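Local atomic coordinates of Hsp70/Hsp90 co-chaperone CNS1 (Saccharomyces cerevisiae, PDB entry 6HFM), a protein that acts as a co-chaperone of Hsp90 and Hsp70, binding both and stimulating the ATPase activity of Hsp70 but not that of Hsp90. Residues Val103-Lys108 with Ile113-Lys118; Ala51-Pro56 with Asp78-Gly83. One frame throughout, in Å; residues are numbered along the deposited sequence.

Interaction 1 of 2, residues Val103-Lys108 with Ile113-Lys118; sequences VFMETK and IKAGKK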
loop_
_atom_site.group_PDB
_atom_site.type_symbol
_atom_site.label_atom_id
_atom_site.label_comp_id
_atom_site.label_asym_id
_atom_site.label_seq_id
_atom_site.Cartn_x
_atom_site.Cartn_y
_atom_site.Cartn_z
ATOM N N VAL A 103 6.337 -0.005 8.732
ATOM C CA VAL A 103 5.534 -0.168 7.519
ATOM C C VAL A 103 6.490 -0.421 6.354
ATOM O O VAL A 103 7.438 0.340 6.148
ATOM C CB VAL A 103 4.672 1.074 7.220
ATOM C CG1 VAL A 103 3.767 0.831 6.017
ATOM C CG2 VAL A 103 3.832 1.456 8.434
ATOM N N PHE A 104 6.228 -1.492 5.605
ATOM C CA PHE A 104 7.013 -1.863 4.431
ATOM C C PHE A 104 6.147 -1.875 3.177
ATOM O O PHE A 104 4.943 -2.128 3.236
ATOM C CB PHE A 104 7.693 -3.220 4.630
ATOM C CG PHE A 104 8.644 -3.246 5.789
ATOM C CD1 PHE A 104 9.960 -2.838 5.632
ATOM C CD2 PHE A 104 8.214 -3.647 7.048
ATOM C CE1 PHE A 104 10.836 -2.837 6.702
ATOM C CE2 PHE A 104 9.088 -3.654 8.124
ATOM C CZ PHE A 104 10.403 -3.246 7.950
ATOM N N MET A 105 6.773 -1.552 2.047
ATOM C CA MET A 105 6.134 -1.624 0.740
ATOM C C MET A 105 7.076 -2.297 -0.245
ATOM O O MET A 105 8.298 -2.173 -0.131
ATOM C CB MET A 105 5.763 -0.224 0.247
ATOM C CG MET A 105 4.735 0.459 1.145
ATOM S SD MET A 105 4.285 2.148 0.687
ATOM C CE MET A 105 3.200 1.825 -0.693
ATOM N N GLU A 106 6.492 -3.016 -1.199
ATOM C CA GLU A 106 7.254 -3.707 -2.231
ATOM C C GLU A 106 7.714 -2.709 -3.297
ATOM O O GLU A 106 6.969 -1.790 -3.656
ATOM C CB GLU A 106 6.400 -4.814 -2.851
ATOM C CG GLU A 106 7.127 -5.714 -3.838
ATOM C CD GLU A 106 6.262 -6.848 -4.375
ATOM O OE1 GLU A 106 5.277 -7.247 -3.706
ATOM O OE2 GLU A 106 6.587 -7.363 -5.466
ATOM N N THR A 107 8.934 -2.892 -3.805
ATOM C CA THR A 107 9.472 -2.037 -4.870
ATOM C C THR A 107 9.314 -2.711 -6.233
ATOM O O THR A 107 8.960 -3.888 -6.317
ATOM C CB THR A 107 10.962 -1.708 -4.634
ATOM O OG1 THR A 107 11.738 -2.912 -4.671
ATOM C CG2 THR A 107 11.164 -1.017 -3.300
ATOM N N LYS A 108 9.592 -1.977 -7.306
ATOM C CA LYS A 108 9.499 -2.549 -8.652
ATOM C C LYS A 108 10.443 -3.749 -8.819
ATOM O O LYS A 108 10.112 -4.700 -9.519
ATOM C CB LYS A 108 9.778 -1.497 -9.736
ATOM C CG LYS A 108 9.358 -1.965 -11.127
ATOM C CD LYS A 108 9.579 -0.916 -12.200
ATOM C CE LYS A 108 9.291 -1.492 -13.577
ATOM N NZ LYS A 108 9.540 -0.498 -14.657
ATOM N N ILE A 113 10.952 -1.817 0.981
ATOM C CA ILE A 113 11.441 -0.561 1.560
ATOM C C ILE A 113 10.618 -0.228 2.798
ATOM O O ILE A 113 9.409 -0.450 2.819
ATOM C CB ILE A 113 11.409 0.605 0.538
ATOM C CG1 ILE A 113 12.154 1.821 1.098
ATOM C CG2 ILE A 113 9.985 0.983 0.128
ATOM C CD1 ILE A 113 12.562 2.803 0.035
ATOM N N LYS A 114 11.286 0.288 3.826
ATOM C CA LYS A 114 10.613 0.850 4.989
ATOM C C LYS A 114 10.015 2.202 4.578
ATOM O O LYS A 114 10.742 3.099 4.154
ATOM C CB LYS A 114 11.607 1.023 6.143
ATOM C CG LYS A 114 10.956 1.321 7.485
ATOM C CD LYS A 114 11.988 1.533 8.588
ATOM C CE LYS A 114 12.739 2.857 8.460
ATOM N NZ LYS A 114 11.859 4.057 8.546
ATOM N N ALA A 115 8.694 2.321 4.668
ATOM C CA ALA A 115 7.984 3.558 4.342
ATOM C C ALA A 115 8.024 4.515 5.526
ATOM O O ALA A 115 7.512 4.193 6.600
ATOM C CB ALA A 115 6.545 3.257 3.961
ATOM N N GLY A 116 8.629 5.688 5.326
ATOM C CA GLY A 116 8.710 6.714 6.369
ATOM C C GLY A 116 7.337 7.145 6.857
ATOM O O GLY A 116 6.467 7.470 6.049
ATOM N N LYS A 117 7.136 7.145 8.174
ATOM C CA LYS A 117 5.813 7.412 8.755
ATOM C C LYS A 117 5.277 8.823 8.485
ATOM O O LYS A 117 4.063 9.026 8.423
ATOM C CB LYS A 117 5.805 7.104 10.256
ATOM C CG LYS A 117 5.899 5.615 10.540
ATOM C CD LYS A 117 5.829 5.314 12.023
ATOM C CE LYS A 117 5.790 3.813 12.274
ATOM N NZ LYS A 117 6.068 3.493 13.701
ATOM N N LYS A 118 6.180 9.783 8.296
ATOM C CA LYS A 118 5.788 11.163 8.008
ATOM C C LYS A 118 5.514 11.452 6.525
ATOM O O LYS A 118 5.019 12.530 6.197
ATOM C CB LYS A 118 6.850 12.127 8.545
ATOM C CG LYS A 118 7.040 12.033 10.051
ATOM C CD LYS A 118 7.988 13.109 10.549
ATOM C CE LYS A 118 8.257 12.980 12.039
ATOM N NZ LYS A 118 9.039 14.143 12.544
HETATM O O HOH W 1 7.708 2.571 8.880
#
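Met105 and Ile113 form an antiparallel hydrogen-bonded pair in the hairpin of strands 101-106 and 112-114: Met105 N lies 3.0 Å from Ile113 O, and Ile113 N reaches Met105 O at 2.9 Å. Further along, Ala115 N donates to Val103 O at 2.8 Å. The pairing then opens, and one water bridges Val103 N and Ala115 O. Phe104 and Lys114 make the non-hydrogen-bonded pair between these rungs; the Phe104 ring lies obliquely against the start of the lysine, CD1 3.8 Å from Lys114 CA and CE1 4.0 Å from Lys114 CB, while the bent chain end leads away. With CG beside its backbone N (chi1 -63°) and the chain extended at chi2, Met105 brings SD to 4.1 Å from Ala115 CB on the other face. Ser149 and Ile153 of helix 146-155 also touch the Phe104 side chain, whereas Val73 of helix 73-82 touches both Val103 and Ala115. Were Phe104 an alanine, the loss of the ring would probably leave a gap between the hairpin and helix 146-155 and take from Lys114 CB its aromatic neighbour. Main-chain hydrogen bonds thus hold this Wheel-domain hairpin together, and apolar side chains join its two faces to different helices.

Interaction 2 of 2, residues Ala51-Pro56 with Asp78-Gly83; sequences ALIMYP and DLVLEG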
loop_
_atom_site.group_PDB
_atom_site.type_symbol
_atom_site.label_atom_id
_atom_site.label_comp_id
_atom_site.label_asym_id
_atom_site.label_seq_id
_atom_site.Cartn_x
_atom_site.Cartn_y
_atom_site.Cartn_z
ATOM N N ALA A 51 -6.620 0.485 -0.505
ATOM C CA ALA A 51 -5.433 -0.049 0.164
ATOM C C ALA A 51 -5.670 -1.438 0.737
ATOM O O ALA A 51 -6.697 -1.692 1.384
ATOM C CB ALA A 51 -4.978 0.889 1.270
ATOM N N LEU A 52 -4.714 -2.335 0.482
ATOM C CA LEU A 52 -4.604 -3.610 1.176
ATOM C C LEU A 52 -3.544 -3.450 2.258
ATOM O O LEU A 52 -2.412 -3.053 1.965
ATOM C CB LEU A 52 -4.201 -4.722 0.205
ATOM C CG LEU A 52 -5.251 -5.124 -0.826
ATOM C CD1 LEU A 52 -4.644 -6.032 -1.884
ATOM C CD2 LEU A 52 -6.433 -5.817 -0.164
ATOM N N ILE A 53 -3.911 -3.747 3.506
ATOM C CA ILE A 53 -2.995 -3.625 4.640
ATOM C C ILE A 53 -2.758 -5.032 5.172
ATOM O O ILE A 53 -3.656 -5.641 5.743
ATOM C CB ILE A 53 -3.540 -2.676 5.737
ATOM C CG1 ILE A 53 -3.845 -1.288 5.139
ATOM C CG2 ILE A 53 -2.543 -2.532 6.880
ATOM C CD1 ILE A 53 -5.305 -1.066 4.831
ATOM N N MET A 54 -1.545 -5.538 4.962
ATOM C CA MET A 54 -1.184 -6.913 5.300
ATOM C C MET A 54 -0.522 -6.956 6.674
ATOM O O MET A 54 0.324 -6.117 6.984
ATOM C CB MET A 54 -0.204 -7.486 4.268
ATOM C CG MET A 54 -0.564 -7.247 2.806
ATOM S SD MET A 54 -2.212 -7.816 2.354
ATOM C CE MET A 54 -2.049 -9.580 2.606
ATOM N N TYR A 55 -0.909 -7.941 7.485
ATOM C CA TYR A 55 -0.255 -8.230 8.764
ATOM C C TYR A 55 0.299 -9.655 8.667
ATOM O O TYR A 55 -0.307 -10.595 9.192
ATOM C CB TYR A 55 -1.251 -8.101 9.924
ATOM C CG TYR A 55 -2.040 -6.811 9.938
ATOM C CD1 TYR A 55 -1.487 -5.632 10.444
ATOM C CD2 TYR A 55 -3.347 -6.765 9.451
ATOM C CE1 TYR A 55 -2.210 -4.449 10.465
ATOM C CE2 TYR A 55 -4.076 -5.588 9.473
ATOM C CZ TYR A 55 -3.504 -4.431 9.974
ATOM O OH TYR A 55 -4.222 -3.257 9.987
ATOM N N PRO A 56 1.445 -9.828 7.977
ATOM C CA PRO A 56 1.924 -11.188 7.666
ATOM C C PRO A 56 2.248 -12.060 8.885
ATOM O O PRO A 56 2.035 -13.279 8.830
ATOM C CB PRO A 56 3.172 -10.943 6.802
ATOM C CG PRO A 56 3.563 -9.524 7.052
ATOM C CD PRO A 56 2.295 -8.794 7.360
ATOM N N ASP A 78 -2.469 4.850 12.145
ATOM C CA ASP A 78 -3.358 5.284 13.231
ATOM C C ASP A 78 -4.798 4.822 13.000
ATOM O O ASP A 78 -5.443 4.357 13.928
ATOM C CB ASP A 78 -3.317 6.815 13.421
ATOM C CG ASP A 78 -1.996 7.316 14.023
ATOM O OD1 ASP A 78 -1.246 6.517 14.628
ATOM O OD2 ASP A 78 -1.701 8.527 13.893
ATOM N N LEU A 79 -5.281 4.924 11.763
ATOM C CA LEU A 79 -6.641 4.494 11.414
ATOM C C LEU A 79 -6.871 2.997 11.628
ATOM O O LEU A 79 -7.810 2.608 12.311
ATOM C CB LEU A 79 -6.972 4.855 9.959
ATOM C CG LEU A 79 -8.380 4.516 9.441
ATOM C CD1 LEU A 79 -9.442 5.355 10.139
ATOM C CD2 LEU A 79 -8.459 4.707 7.934
ATOM N N VAL A 80 -6.021 2.165 11.029
ATOM C CA VAL A 80 -6.223 0.708 11.070
ATOM C C VAL A 80 -5.964 0.083 12.446
ATOM O O VAL A 80 -6.526 -0.968 12.753
ATOM C CB VAL A 80 -5.424 -0.048 9.966
ATOM C CG1 VAL A 80 -5.821 0.455 8.584
ATOM C CG2 VAL A 80 -3.909 0.035 10.169
ATOM N N LEU A 81 -5.137 0.730 13.273
ATOM C CA LEU A 81 -4.854 0.244 14.632
ATOM C C LEU A 81 -5.680 0.906 15.755
ATOM O O LEU A 81 -5.510 0.528 16.914
ATOM C CB LEU A 81 -3.356 0.394 14.943
ATOM C CG LEU A 81 -2.363 -0.296 14.003
ATOM C CD1 LEU A 81 -0.942 -0.095 14.507
ATOM C CD2 LEU A 81 -2.655 -1.781 13.835
ATOM N N GLU A 82 -6.568 1.857 15.436
ATOM C CA GLU A 82 -7.294 2.617 16.483
ATOM C C GLU A 82 -8.378 1.811 17.190
ATOM O O GLU A 82 -8.520 1.905 18.412
ATOM C CB GLU A 82 -7.899 3.931 15.945
ATOM C CG GLU A 82 -9.216 3.817 15.177
ATOM C CD GLU A 82 -9.640 5.122 14.515
ATOM O OE1 GLU A 82 -9.148 6.201 14.913
ATOM O OE2 GLU A 82 -10.482 5.067 13.593
ATOM N N GLY A 83 -9.145 1.034 16.425
ATOM C CA GLY A 83 -10.242 0.245 16.981
ATOM C C GLY A 83 -9.738 -0.895 17.850
ATOM O O GLY A 83 -8.534 -1.170 17.867
#
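Ile53 CG1 (chi1 -56°) and Tyr55 CG (chi1 -50°) both lie beside their backbone N, anti to the carbonyl carbon, and from there the side chains extend toward Val80 on helix 73-82. This is helix-on-sheet packing within the Wheel domain, the C-terminal domain of Cns1: strand 47-55 belongs to the mixed sheet, and the helix lies over the face that carries Ile53 and Tyr55. The axes of the short segments 51-55 and 78-82 pass 11.3 Å apart at a crossing angle of -57°, and the alternate strand residues reach across that distance with their side chains. Ile53 sends CD1 obliquely to CG1 of Val80, at 4.1 Å. The phenol of Tyr55 reaches the other branch of the same valine, CG2 lying at the ring edge near its plane. Leu81, the next residue, has CD2 4.3 Å from Tyr55 CE1, so two consecutive residues meet the tyrosine.

No hydrogen bond links the two segments, and the contact between them is made by side chains. The polar end of Tyr55 is nevertheless satisfied: its hydroxyl is hydrogen-bonded to Asp62 of the adjoining strand 60-68 and has a weak bond with Arg87, which also binds the carbonyl of Val80. Phe88 meets the Tyr55 ring edge-to-face, while Ile143 of strand 139-145 touches both Ile53 and Tyr55. These neighbours probably limit how far the phenol can swing. At its end, Tyr55 OH sits 3.3 Å from Val80 CG2 and 3.4 Å from Val80 CB.

How the interactions relate
Both contacts belong to the Wheel domain and reach the same mixed sheet, with centres about 14 Å apart and nearest atoms about 7 Å apart. Helix 73-82 relates them: residues near its start pack on the hairpin of interaction 1, and Val80 and Leu81 of interaction 2 come near its end. The hairpin is partly buried, with exposed Lys114 among its touching residues, whereas interaction 2 is a buried contact. Their chemistry differs accordingly. Main-chain hydrogen bonds and a bridging water join 103-108 to 113-118 along the hairpin, while 51-56 meets 78-83 across a sheet-to-helix interface through side chains without any direct hydrogen bond.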